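Local coordinates for gentamicin resistance protein (Enterococcus gallinarum, PDB 6CTZ) that probably phosphorylates the 2''-hydroxyl of aminoglycoside antibiotics such as kanamycin, using a guanine nucleotide and magnesium, and so confers resistance to gentamicin, at residues R111-L116 / R240-Y245; T182-R187 / I220-Y225. The protein carries 2 engineered substitutions. All blocks are in the same frame, centred on the assembly; numbering follows the deposited sequence.

Interaction 1: residues R111-L116 / R240-Y245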
ATOM      1  N   ARG A 111       2.305 -20.876   3.010  1.00 12.69           N
ATOM      2  CA  ARG A 111       1.702 -20.758   1.683  1.00 12.88           C
ATOM      3  C   ARG A 111       1.468 -19.299   1.306  1.00 11.66           C
ATOM      4  O   ARG A 111       1.690 -18.905   0.153  1.00 11.45           O
ATOM      5  CB  ARG A 111       0.399 -21.559   1.607  1.00 15.67           C
ATOM      6  CG  ARG A 111       0.537 -23.027   1.962  1.00 18.15           C
ATOM      7  CD  ARG A 111       1.635 -23.713   1.162  1.00 20.64           C
ATOM      8  NE  ARG A 111       1.380 -23.713  -0.277  1.00 21.49           N
ATOM      9  CZ  ARG A 111       2.193 -24.265  -1.174  1.00 22.81           C
ATOM     10  NH1 ARG A 111       3.317 -24.862  -0.781  1.00 22.67           N
ATOM     11  NH2 ARG A 111       1.889 -24.220  -2.464  1.00 24.07           N
ATOM     12  N   LEU A 112       1.023 -18.481   2.262  1.00 11.34           N
ATOM     13  CA  LEU A 112       0.846 -17.058   1.985  1.00 11.01           C
ATOM     14  C   LEU A 112       2.171 -16.400   1.633  1.00 10.23           C
ATOM     15  O   LEU A 112       2.235 -15.583   0.711  1.00 11.17           O
ATOM     16  CB  LEU A 112       0.220 -16.361   3.189  1.00 11.91           C
ATOM     17  CG  LEU A 112      -1.260 -16.657   3.422  1.00 14.91           C
ATOM     18  CD1 LEU A 112      -1.671 -16.159   4.789  1.00 16.78           C
ATOM     19  CD2 LEU A 112      -2.138 -16.019   2.338  1.00 15.94           C
ATOM     20  N   ALA A 113       3.244 -16.748   2.354  1.00 10.70           N
ATOM     21  CA  ALA A 113       4.558 -16.180   2.056  1.00 10.87           C
ATOM     22  C   ALA A 113       5.009 -16.542   0.648  1.00 10.79           C
ATOM     23  O   ALA A 113       5.537 -15.693  -0.083  1.00 11.18           O
ATOM     24  CB  ALA A 113       5.592 -16.661   3.078  1.00 11.58           C
ATOM     25  N   LEU A 114       4.776 -17.790   0.241  1.00 10.90           N
ATOM     26  CA  LEU A 114       5.144 -18.214  -1.103  1.00 11.65           C
ATOM     27  C   LEU A 114       4.356 -17.437  -2.151  1.00 11.20           C
ATOM     28  O   LEU A 114       4.917 -16.981  -3.158  1.00 11.58           O
ATOM     29  CB  LEU A 114       4.878 -19.708  -1.233  1.00 13.10           C
ATOM     30  CG  LEU A 114       5.161 -20.330  -2.598  1.00 15.89           C
ATOM     31  CD1 LEU A 114       6.602 -20.081  -3.045  1.00 17.71           C
ATOM     32  CD2 LEU A 114       4.832 -21.821  -2.556  1.00 18.91           C
ATOM     33  N   GLN A 115       3.050 -17.276  -1.939  1.00 10.82           N
ATOM     34  CA  GLN A 115       2.234 -16.568  -2.919  1.00 10.48           C
ATOM     35  C   GLN A 115       2.588 -15.091  -2.988  1.00 10.40           C
ATOM     36  O   GLN A 115       2.577 -14.502  -4.074  1.00 10.89           O
ATOM     37  CB  GLN A 115       0.758 -16.735  -2.605  1.00 10.95           C
ATOM     38  CG  GLN A 115       0.224 -18.115  -2.877  1.00 13.01           C
ATOM     39  CD  GLN A 115      -1.265 -18.150  -2.657  1.00 13.78           C
ATOM     40  OE1 GLN A 115      -1.726 -18.408  -1.551  1.00 15.56           O
ATOM     41  NE2 GLN A 115      -2.027 -17.835  -3.699  1.00 14.93           N
ATOM     42  N   LEU A 116       2.896 -14.467  -1.850  1.00 10.38           N
ATOM     43  CA  LEU A 116       3.312 -13.069  -1.876  1.00 10.68           C
ATOM     44  C   LEU A 116       4.664 -12.908  -2.558  1.00  9.80           C
ATOM     45  O   LEU A 116       4.867 -11.957  -3.325  1.00 10.62           O
ATOM     46  CB  LEU A 116       3.339 -12.504  -0.458  1.00 12.64           C
ATOM     47  CG  LEU A 116       1.974 -12.152   0.114  1.00 15.36           C
ATOM     48  CD1 LEU A 116       2.104 -11.808   1.576  1.00 17.38           C
ATOM     49  CD2 LEU A 116       1.370 -10.976  -0.651  1.00 16.17           C
ATOM     50  N   ARG A 240      10.792 -12.340   6.589  1.00 11.51           N
ATOM     51  CA  ARG A 240      11.975 -13.111   6.217  1.00 12.00           C
ATOM     52  C   ARG A 240      11.610 -14.344   5.403  1.00 11.70           C
ATOM     53  O   ARG A 240      12.389 -14.766   4.543  1.00 12.88           O
ATOM     54  CB  ARG A 240      12.757 -13.497   7.472  1.00 12.27           C
ATOM     55  CG  ARG A 240      13.568 -12.355   8.050  1.00 13.24           C
ATOM     56  CD  ARG A 240      14.198 -12.743   9.389  1.00 14.17           C
ATOM     57  NE  ARG A 240      15.133 -11.732   9.880  1.00 14.93           N
ATOM     58  CZ  ARG A 240      16.429 -11.706   9.577  1.00 15.70           C
ATOM     59  NH1 ARG A 240      16.946 -12.633   8.780  1.00 17.14           N
ATOM     60  NH2 ARG A 240      17.201 -10.740  10.055  1.00 17.23           N
ATOM     61  N   GLN A 241      10.433 -14.938   5.657  1.00 11.87           N
ATOM     62  CA  GLN A 241       9.967 -16.066   4.852  1.00 13.26           C
ATOM     63  C   GLN A 241       9.698 -15.641   3.413  1.00 12.15           C
ATOM     64  O   GLN A 241      10.054 -16.359   2.473  1.00 12.55           O
ATOM     65  CB  GLN A 241       8.683 -16.650   5.444  1.00 16.12           C
ATOM     66  CG  GLN A 241       8.799 -17.368   6.772  1.00 20.84           C
ATOM     67  CD  GLN A 241       7.451 -17.924   7.219  1.00 25.54           C
ATOM     68  OE1 GLN A 241       6.713 -17.275   7.965  1.00 28.61           O
ATOM     69  NE2 GLN A 241       7.114 -19.119   6.742  1.00 26.32           N
ATOM     70  N   VAL A 242       9.049 -14.490   3.223  1.00 10.94           N
ATOM     71  CA  VAL A 242       8.836 -13.967   1.872  1.00 10.65           C
ATOM     72  C   VAL A 242      10.173 -13.711   1.188  1.00 10.68           C
ATOM     73  O   VAL A 242      10.392 -14.111   0.038  1.00 11.37           O
ATOM     74  CB  VAL A 242       7.961 -12.700   1.908  1.00 10.83           C
ATOM     75  CG1 VAL A 242       7.781 -12.163   0.493  1.00 11.17           C
ATOM     76  CG2 VAL A 242       6.587 -12.991   2.539  1.00 11.49           C
ATOM     77  N   MET A 243      11.100 -13.064   1.904  1.00 10.82           N
ATOM     78  CA  MET A 243      12.414 -12.771   1.336  1.00 11.48           C
ATOM     79  C   MET A 243      13.133 -14.043   0.915  1.00 11.15           C
ATOM     80  O   MET A 243      13.772 -14.085  -0.142  1.00 12.71           O
ATOM     81  CB  MET A 243      13.257 -12.011   2.356  1.00 11.02           C
ATOM     82  CG  MET A 243      12.745 -10.604   2.602  1.00 11.09           C
ATOM     83  SD  MET A 243      13.623  -9.825   3.959  1.00 12.82           S
ATOM     84  CE  MET A 243      12.992  -8.150   3.762  1.00 13.14           C
ATOM     85  N   ALA A 244      13.034 -15.100   1.723  1.00 11.81           N
ATOM     86  CA  ALA A 244      13.707 -16.344   1.373  1.00 13.20           C
ATOM     87  C   ALA A 244      13.124 -16.932   0.095  1.00 13.14           C
ATOM     88  O   ALA A 244      13.864 -17.338  -0.809  1.00 15.60           O
ATOM     89  CB  ALA A 244      13.619 -17.331   2.531  1.00 14.84           C
ATOM     90  N   TYR A 245      11.792 -16.979  -0.008  1.00 12.32           N
ATOM     91  CA  TYR A 245      11.183 -17.528  -1.217  1.00 12.81           C
ATOM     92  C   TYR A 245      11.538 -16.698  -2.441  1.00 14.33           C
ATOM     93  O   TYR A 245      11.618 -17.229  -3.555  1.00 15.46           O
ATOM     94  CB  TYR A 245       9.666 -17.625  -1.057  1.00 13.25           C
ATOM     95  CG  TYR A 245       9.181 -18.888  -0.384  1.00 13.14           C
ATOM     96  CD1 TYR A 245       9.641 -20.132  -0.802  1.00 14.14           C
ATOM     97  CD2 TYR A 245       8.244 -18.843   0.647  1.00 13.74           C
ATOM     98  CE1 TYR A 245       9.187 -21.297  -0.208  1.00 14.46           C
ATOM     99  CE2 TYR A 245       7.782 -20.000   1.245  1.00 14.36           C
ATOM    100  CZ  TYR A 245       8.255 -21.226   0.814  1.00 15.08           C
ATOM    101  OH  TYR A 245       7.797 -22.388   1.402  1.00 17.24           O
TER
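Tyr245 reaches from helix 236-246 onto the shoulder of helix 106-125 and lies against Leu114. Its CG stands anti to the carbonyl carbon (chi1 -85°), which starts the ring off beside the backbone N. From there CG, CD1 and CE1 meet Leu114 CD1, which sits over one ring face, 3.9 Å from the centroid and 15° off the normal, a CH-pi contact. On the other branch CD2 comes to 3.6 Å from Leu114 CA, and CE2 rests 3.8 Å from Leu114 CB. At the tip, OH is hydrogen-bonded to Asp110, one residue before 111-116, so a ring that packs on apolar atoms also has its polar end tied to the same helix. Tyrosine suits this exposed margin, pairing a flat apolar ring with a hydroxyl that finds a polar partner. Both helices belong to the kinase-like fold of the aminoglycoside phosphotransferases, and the axes of the two segments cross at -51° and approach to 8.2 Å. That closeness depends on Ala113, whose small side chain lets its CA come within 4.8 Å of Val242 CA. Val242 CG2 touches Ala113 CB at 3.8 Å, while Gln241 offers its CB to the same methyl at 3.9 Å. Leu116, a turn further along, lies more loosely against Val242, and Phe238 packs on both Ala113 and Leu116.

Interaction 2: residues T182-R187 / I220-Y225; sequences TRYTPR and ISDPDY
Arg187 and Ser221 are joined by two backbone hydrogen bonds, Arg187 N to Ser221 O and Ser221 N to Arg187 O, each 2.9 Å long and nearly straight. They form an antiparallel hydrogen-bonded pair, flanked by a CA-H...O contact of 3.3 Å from Pro186 CA to Ser221 O. A water 2.9 Å from Tyr184 OH donates to Ile220 O, adding a bridge between the two segments; the same hydroxyl is also hydrogen-bonded to Leu141. Tyr184 carries CG in the crowded position between the backbone N and the carbonyl carbon (chi1 60°), and its ring stacks on Asp222. Asp222 CB sits 3.6 Å from the centroid, almost directly above it, and the carboxylate plane is turned only 14° from the ring. OD2 lies 3.5 Å from Tyr184 CD2 and has a salt bridge to Lys257, which also binds Asp224. OD1 accepts from Asp224 N, met from above the carboxylate plane, so both oxygens are engaged. Further out, Pro186 CB touches Ile220 CG2 at 3.7 Å. With CG anti to the carbonyl carbon (chi1 -53°), Arg187 lays CG 3.8 Å from Pro223 CG, putting the aliphatic base of a charged side chain against a proline ring. Proline fits the first position of the 3-10 segment, where its missing N-H costs no helical bond. The bond from Asp224 N to Asp222 OD1 closes an Asx turn, at the bend leading toward helix 228-234 in the phosphotransferase fold.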
ATOM      1  N   THR A 182      20.774   3.069  -0.855  1.00 17.58           N
ATOM      2  CA  THR A 182      20.204   4.086  -1.733  1.00 19.10           C
ATOM      3  C   THR A 182      20.252   3.722  -3.210  1.00 20.44           C
ATOM      4  O   THR A 182      19.472   4.281  -3.992  1.00 21.96           O
ATOM      5  CB  THR A 182      20.893   5.440  -1.526  1.00 19.84           C
ATOM      6  OG1 THR A 182      22.279   5.330  -1.866  1.00 20.89           O
ATOM      7  CG2 THR A 182      20.757   5.909  -0.083  1.00 20.76           C
ATOM      8  N   ARG A 183      21.131   2.811  -3.614  1.00 19.71           N
ATOM      9  CA  ARG A 183      21.222   2.408  -5.013  1.00 21.16           C
ATOM     10  C   ARG A 183      20.367   1.166  -5.248  1.00 19.11           C
ATOM     11  O   ARG A 183      20.421   0.210  -4.468  1.00 19.98           O
ATOM     12  CB  ARG A 183      22.676   2.146  -5.407  1.00 25.30           C
ATOM     13  CG  ARG A 183      23.564   3.379  -5.294  1.00 29.64           C
ATOM     14  CD  ARG A 183      24.947   3.144  -5.891  1.00 34.04           C
ATOM     15  NE  ARG A 183      24.870   2.798  -7.307  1.00 37.52           N
ATOM     16  CZ  ARG A 183      24.965   3.674  -8.303  1.00 40.28           C
ATOM     17  NH1 ARG A 183      25.153   4.963  -8.046  1.00 41.25           N
ATOM     18  NH2 ARG A 183      24.878   3.260  -9.559  1.00 41.20           N
ATOM     19  N   TYR A 184      19.568   1.193  -6.309  1.00 17.53           N
ATOM     20  CA  TYR A 184      18.703   0.063  -6.620  1.00 15.73           C
ATOM     21  C   TYR A 184      18.397   0.070  -8.110  1.00 14.61           C
ATOM     22  O   TYR A 184      18.578   1.080  -8.796  1.00 16.27           O
ATOM     23  CB  TYR A 184      17.408   0.099  -5.791  1.00 15.16           C
ATOM     24  CG  TYR A 184      16.564   1.346  -5.997  1.00 14.78           C
ATOM     25  CD1 TYR A 184      15.608   1.400  -7.005  1.00 14.95           C
ATOM     26  CD2 TYR A 184      16.727   2.468  -5.189  1.00 16.05           C
ATOM     27  CE1 TYR A 184      14.836   2.531  -7.201  1.00 15.96           C
ATOM     28  CE2 TYR A 184      15.957   3.607  -5.377  1.00 17.14           C
ATOM     29  CZ  TYR A 184      15.013   3.632  -6.385  1.00 17.45           C
ATOM     30  OH  TYR A 184      14.239   4.759  -6.591  1.00 18.97           O
ATOM     31  N   THR A 185      17.932  -1.074  -8.605  1.00 14.34           N
ATOM     32  CA  THR A 185      17.353  -1.134  -9.944  1.00 13.98           C
ATOM     33  C   THR A 185      15.851  -0.929  -9.823  1.00 13.02           C
ATOM     34  O   THR A 185      15.189  -1.704  -9.122  1.00 13.69           O
ATOM     35  CB  THR A 185      17.644  -2.471 -10.611  1.00 17.12           C
ATOM     36  OG1 THR A 185      19.061  -2.658 -10.702  1.00 21.27           O
ATOM     37  CG2 THR A 185      17.054  -2.505 -12.021  1.00 17.62           C
ATOM     38  N   PRO A 186      15.282   0.105 -10.434  1.00 12.10           N
ATOM     39  CA  PRO A 186      13.851   0.368 -10.258  1.00 12.20           C
ATOM     40  C   PRO A 186      12.985  -0.716 -10.893  1.00 11.14           C
ATOM     41  O   PRO A 186      13.349  -1.348 -11.891  1.00 12.71           O
ATOM     42  CB  PRO A 186      13.651   1.715 -10.964  1.00 14.77           C
ATOM     43  CG  PRO A 186      15.014   2.321 -11.071  1.00 16.97           C
ATOM     44  CD  PRO A 186      15.957   1.170 -11.199  1.00 12.82           C
ATOM     45  N   ARG A 187      11.825  -0.942 -10.280  1.00 10.76           N
ATOM     46  CA  ARG A 187      10.859  -1.917 -10.759  1.00 11.53           C
ATOM     47  C   ARG A 187       9.468  -1.367 -10.499  1.00 10.26           C
ATOM     48  O   ARG A 187       9.289  -0.469  -9.673  1.00 10.91           O
ATOM     49  CB  ARG A 187      10.937  -3.221  -9.950  1.00 13.35           C
ATOM     50  CG  ARG A 187      12.300  -3.848  -9.844  1.00 14.81           C
ATOM     51  CD  ARG A 187      12.702  -4.500 -11.138  1.00 15.74           C
ATOM     52  NE  ARG A 187      14.014  -5.120 -10.994  1.00 17.91           N
ATOM     53  CZ  ARG A 187      14.722  -5.615 -12.001  1.00 20.03           C
ATOM     54  NH1 ARG A 187      14.233  -5.576 -13.232  1.00 20.51           N
ATOM     55  NH2 ARG A 187      15.918  -6.148 -11.775  1.00 21.92           N
ATOM     56  N   ILE A 220       7.237   3.201 -10.204  1.00 10.84           N
ATOM     57  CA  ILE A 220       8.517   2.621 -10.593  1.00 11.08           C
ATOM     58  C   ILE A 220       9.505   3.083  -9.530  1.00 11.88           C
ATOM     59  O   ILE A 220       9.836   4.273  -9.456  1.00 12.97           O
ATOM     60  CB  ILE A 220       8.955   3.073 -11.993  1.00 12.21           C
ATOM     61  CG1 ILE A 220       7.875   2.737 -13.031  1.00 13.20           C
ATOM     62  CG2 ILE A 220      10.302   2.442 -12.336  1.00 14.35           C
ATOM     63  CD1 ILE A 220       7.442   1.297 -13.018  1.00 13.82           C
ATOM     64  N   SER A 221       9.921   2.168  -8.661  1.00 10.55           N
ATOM     65  CA  SER A 221      10.695   2.575  -7.495  1.00 10.78           C
ATOM     66  C   SER A 221      11.508   1.386  -6.990  1.00 10.86           C
ATOM     67  O   SER A 221      11.726   0.410  -7.717  1.00 11.28           O
ATOM     68  CB  SER A 221       9.757   3.147  -6.417  1.00 12.86           C
ATOM     69  OG  SER A 221      10.486   3.834  -5.416  1.00 15.51           O
ATOM     70  N   ASP A 222      11.950   1.469  -5.750  1.00 11.55           N
ATOM     71  CA  ASP A 222      12.795   0.434  -5.179  1.00 11.40           C
ATOM     72  C   ASP A 222      11.933  -0.770  -4.819  1.00 11.37           C
ATOM     73  O   ASP A 222      11.033  -0.641  -3.981  1.00 11.27           O
ATOM     74  CB  ASP A 222      13.456   0.990  -3.926  1.00 12.84           C
ATOM     75  CG  ASP A 222      14.492   0.061  -3.334  1.00 12.64           C
ATOM     76  OD1 ASP A 222      14.483  -1.163  -3.619  1.00 13.02           O
ATOM     77  OD2 ASP A 222      15.321   0.567  -2.555  1.00 14.08           O
ATOM     78  N   PRO A 223      12.173  -1.948  -5.410  1.00 11.10           N
ATOM     79  CA  PRO A 223      11.343  -3.115  -5.066  1.00 11.41           C
ATOM     80  C   PRO A 223      11.373  -3.465  -3.591  1.00 11.11           C
ATOM     81  O   PRO A 223      10.412  -4.051  -3.076  1.00 12.14           O
ATOM     82  CB  PRO A 223      11.918  -4.232  -5.948  1.00 13.05           C
ATOM     83  CG  PRO A 223      13.340  -3.785  -6.239  1.00 14.15           C
ATOM     84  CD  PRO A 223      13.238  -2.294  -6.371  1.00 12.33           C
ATOM     85  N   ASP A 224      12.447  -3.121  -2.878  1.00 10.61           N
ATOM     86  CA  ASP A 224      12.477  -3.402  -1.445  1.00 11.12           C
ATOM     87  C   ASP A 224      11.419  -2.626  -0.674  1.00 11.95           C
ATOM     88  O   ASP A 224      11.095  -3.000   0.464  1.00 11.16           O
ATOM     89  CB  ASP A 224      13.863  -3.105  -0.882  1.00 11.72           C
ATOM     90  CG  ASP A 224      14.928  -4.034  -1.429  1.00 12.99           C
ATOM     91  OD1 ASP A 224      14.583  -5.153  -1.863  1.00 13.75           O
ATOM     92  OD2 ASP A 224      16.119  -3.657  -1.405  1.00 13.36           O
ATOM     93  N   TYR A 225      10.881  -1.543  -1.248  1.00 11.32           N
ATOM     94  CA  TYR A 225       9.828  -0.816  -0.547  1.00 12.18           C
ATOM     95  C   TYR A 225       8.585  -1.679  -0.334  1.00 12.44           C
ATOM     96  O   TYR A 225       7.845  -1.466   0.634  1.00 13.16           O
ATOM     97  CB  TYR A 225       9.456   0.492  -1.260  1.00 13.51           C
ATOM     98  CG  TYR A 225       8.573   1.319  -0.371  1.00 14.50           C
ATOM     99  CD1 TYR A 225       9.124   2.088   0.647  1.00 15.84           C
ATOM    100  CD2 TYR A 225       7.179   1.282  -0.494  1.00 15.19           C
ATOM    101  CE1 TYR A 225       8.327   2.822   1.505  1.00 16.61           C
ATOM    102  CE2 TYR A 225       6.370   2.013   0.366  1.00 16.72           C
ATOM    103  CZ  TYR A 225       6.954   2.786   1.359  1.00 16.67           C
ATOM    104  OH  TYR A 225       6.169   3.510   2.226  1.00 19.66           O
TER
HETATM  105  O   HOH W   1      12.907   4.784  -9.203  1.00 21.26           O

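Interaction 2 is nested along the chain inside the loop closed by interaction 1, and all four segments belong to the phosphotransferase fold. Their centres are 19 Å apart and their nearest atoms about 6 Å, without touching. Both lie outside the kanamycin pocket: the side chain of Leu116 in interaction 1 is about 13 Å from the antibiotic, and that of Ser221 in interaction 2 about 12 Å. Between 187 and 220 lie several site residues, among them the magnesium ligands His197 and Asp214. Helix 251-276 borders both contacts: Met243 of 240-245 and Asp224 of 220-225 each touch Leu254, an engineered residue in this structure.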